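Local atomic coordinates of S-adenosylmethionine-dependent methyltransferase (Clostridium acetobutylicum, PDB entry 1Y8C), a protein that probably transfers a methyl group from S-adenosylmethionine to an acceptor substrate. Residues 144-147 with 148-152. Sequence-based numbering, arbitrary orientation.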
ATOM      1  N   SER A 144      -1.254 -11.331  -3.999  1.00 51.65           N
ATOM      2  CA  SER A 144      -2.154 -12.333  -4.541  1.00 51.76           C
ATOM      3  C   SER A 144      -2.334 -13.486  -3.576  1.00 51.42           C
ATOM      4  O   SER A 144      -1.515 -13.712  -2.684  1.00 52.71           O
ATOM      5  CB  SER A 144      -1.605 -12.865  -5.845  1.00 50.95           C
ATOM      6  OG  SER A 144      -0.418 -13.588  -5.603  1.00 57.21           O
ATOM      7  N   TYR A 145      -3.418 -14.220  -3.761  1.00 51.36           N
ATOM      8  CA  TYR A 145      -3.707 -15.358  -2.908  1.00 51.14           C
ATOM      9  C   TYR A 145      -2.595 -16.394  -3.053  1.00 51.71           C
ATOM     10  O   TYR A 145      -2.246 -17.072  -2.097  1.00 51.34           O
ATOM     11  CB  TYR A 145      -5.039 -15.985  -3.311  1.00 49.73           C
ATOM     12  CG  TYR A 145      -5.469 -17.082  -2.386  1.00 50.10           C
ATOM     13  CD1 TYR A 145      -6.258 -16.805  -1.262  1.00 50.73           C
ATOM     14  CD2 TYR A 145      -5.046 -18.391  -2.594  1.00 50.50           C
ATOM     15  CE1 TYR A 145      -6.611 -17.809  -0.367  1.00 52.73           C
ATOM     16  CE2 TYR A 145      -5.388 -19.399  -1.709  1.00 53.32           C
ATOM     17  CZ  TYR A 145      -6.167 -19.108  -0.599  1.00 54.68           C
ATOM     18  OH  TYR A 145      -6.499 -20.116   0.273  1.00 57.51           O
ATOM     19  N   TYR A 146      -2.038 -16.511  -4.253  1.00 52.92           N
ATOM     20  CA  TYR A 146      -0.989 -17.485  -4.489  1.00 53.86           C
ATOM     21  C   TYR A 146       0.293 -17.101  -3.783  1.00 54.37           C
ATOM     22  O   TYR A 146       1.007 -17.957  -3.270  1.00 55.25           O
ATOM     23  CB  TYR A 146      -0.727 -17.610  -5.982  1.00 55.08           C
ATOM     24  CG  TYR A 146       0.304 -18.652  -6.338  1.00 57.35           C
ATOM     25  CD1 TYR A 146      -0.015 -20.016  -6.338  1.00 56.58           C
ATOM     26  CD2 TYR A 146       1.602 -18.274  -6.690  1.00 56.88           C
ATOM     27  CE1 TYR A 146       0.940 -20.973  -6.690  1.00 56.95           C
ATOM     28  CE2 TYR A 146       2.559 -19.218  -7.035  1.00 56.47           C
ATOM     29  CZ  TYR A 146       2.225 -20.556  -7.038  1.00 56.73           C
ATOM     30  OH  TYR A 146       3.174 -21.466  -7.418  1.00 55.53           O
ATOM     31  N   LYS A 147       0.576 -15.805  -3.759  1.00 55.03           N
ATOM     32  CA  LYS A 147       1.784 -15.291  -3.134  1.00 56.55           C
ATOM     33  C   LYS A 147       1.804 -15.561  -1.628  1.00 57.23           C
ATOM     34  O   LYS A 147       2.809 -16.019  -1.085  1.00 57.50           O
ATOM     35  CB  LYS A 147       1.883 -13.794  -3.408  1.00 56.20           C
ATOM     36  CG  LYS A 147       3.267 -13.217  -3.311  1.00 58.41           C
ATOM     37  CD  LYS A 147       3.575 -12.753  -1.914  1.00 61.84           C
ATOM     38  CE  LYS A 147       4.813 -11.877  -1.915  1.00 64.43           C
ATOM     39  NZ  LYS A 147       5.972 -12.592  -2.521  1.00 67.70           N
ATOM     40  N   LEU A 148       0.692 -15.299  -0.951  1.00 56.49           N
ATOM     41  CA  LEU A 148       0.650 -15.514   0.483  1.00 54.73           C
ATOM     42  C   LEU A 148       0.516 -16.981   0.872  1.00 56.73           C
ATOM     43  O   LEU A 148       1.139 -17.437   1.840  1.00 55.16           O
ATOM     44  CB  LEU A 148      -0.502 -14.722   1.090  1.00 52.85           C
ATOM     45  CG  LEU A 148      -0.522 -13.237   0.742  1.00 52.48           C
ATOM     46  CD1 LEU A 148      -1.780 -12.615   1.326  1.00 48.89           C
ATOM     47  CD2 LEU A 148       0.738 -12.545   1.277  1.00 51.00           C
ATOM     48  N   SER A 149      -0.291 -17.726   0.122  1.00 57.31           N
ATOM     49  CA  SER A 149      -0.521 -19.136   0.432  1.00 60.11           C
ATOM     50  C   SER A 149       0.606 -20.084  -0.002  1.00 62.10           C
ATOM     51  O   SER A 149       0.929 -21.028   0.724  1.00 63.34           O
ATOM     52  CB  SER A 149      -1.834 -19.601  -0.193  1.00 59.12           C
ATOM     53  OG  SER A 149      -1.751 -19.591  -1.605  1.00 58.98           O
ATOM     54  N   GLN A 150       1.208 -19.837  -1.165  1.00 61.26           N
ATOM     55  CA  GLN A 150       2.275 -20.699  -1.651  1.00 61.82           C
ATOM     56  C   GLN A 150       3.663 -20.100  -1.482  1.00 62.28           C
ATOM     57  O   GLN A 150       4.443 -20.557  -0.655  1.00 65.07           O
ATOM     58  CB  GLN A 150       2.055 -21.030  -3.124  1.00 62.79           C
ATOM     59  CG  GLN A 150       0.711 -21.647  -3.430  1.00 65.77           C
ATOM     60  CD  GLN A 150       0.430 -22.843  -2.562  1.00 68.70           C
ATOM     61  OE1 GLN A 150       1.350 -23.537  -2.136  1.00 72.21           O
ATOM     62  NE2 GLN A 150      -0.844 -23.100  -2.297  1.00 70.91           N
ATOM     63  N   VAL A 151       3.970 -19.074  -2.269  1.00 61.84           N
ATOM     64  CA  VAL A 151       5.279 -18.435  -2.226  1.00 59.54           C
ATOM     65  C   VAL A 151       5.733 -18.068  -0.812  1.00 60.43           C
ATOM     66  O   VAL A 151       6.929 -18.113  -0.512  1.00 61.71           O
ATOM     67  CB  VAL A 151       5.303 -17.192  -3.127  1.00 59.09           C
ATOM     68  CG1 VAL A 151       6.726 -16.710  -3.302  1.00 57.34           C
ATOM     69  CG2 VAL A 151       4.677 -17.524  -4.476  1.00 54.72           C
ATOM     70  N   LEU A 152       4.801 -17.691   0.060  1.00 59.78           N
ATOM     71  CA  LEU A 152       5.174 -17.385   1.438  1.00 59.70           C
ATOM     72  C   LEU A 152       4.894 -18.604   2.310  1.00 60.27           C
ATOM     73  O   LEU A 152       5.811 -19.173   2.899  1.00 61.47           O
ATOM     74  CB  LEU A 152       4.396 -16.191   1.985  1.00 57.87           C
ATOM     75  CG  LEU A 152       4.838 -14.786   1.587  1.00 58.36           C
ATOM     76  CD1 LEU A 152       4.077 -13.794   2.438  1.00 58.69           C
ATOM     77  CD2 LEU A 152       6.328 -14.607   1.813  1.00 60.44           C
TER
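Gln150 lays its CB over one face of the Tyr146 ring, 3.9 Å from the ring centroid in a CH-pi contact, while Gln150 CG lies 3.3 Å from Tyr146 CE1. With its CG anti to the backbone N (chi1 -177°), the ring lies beside Gln150, one turn later in the helix. A flat ring suits this place, offering a face to the CH groups of Gln150 and letting Val151 CG2 touch Tyr146 CE2 at 3.7 Å. Phe234 meets the same ring edge-to-face.

The flexible aliphatic chain of Lys147 lets its ammonium extend toward Glu236, in a long, weak ion pair. Lys147 O lies 3.4 Å from Val151 CB. Tyr146 O is shared between Gln150 N and, weakly, Val151 N; Leu152 N, 2.8 Å from Lys147 O, then completes the wider turn.

Ser149 is short enough to fold its hydroxyl back onto its own helix: OG donates to Tyr145 O at 2.6 Å, while Ser149 N reaches that oxygen from the opposite face of the carbonyl plane, so two donors grip it. Leu148 packs on Asn113 and Ala202, its CG 3.6 Å from Ser144 O; Leu152 packs on Trp168 and Asn170 of strand 164-173.

At the start, Ser144 OG accepts from Lys147 N at 3.1 Å and is also hydrogen-bonded to Thr235 O. This is a serine N-cap opening a short alpha-helix that ends in a pi-type turn, joining strand 136-143 of the Rossmann-like methyltransferase sheet to the separate four-stranded antiparallel sheet.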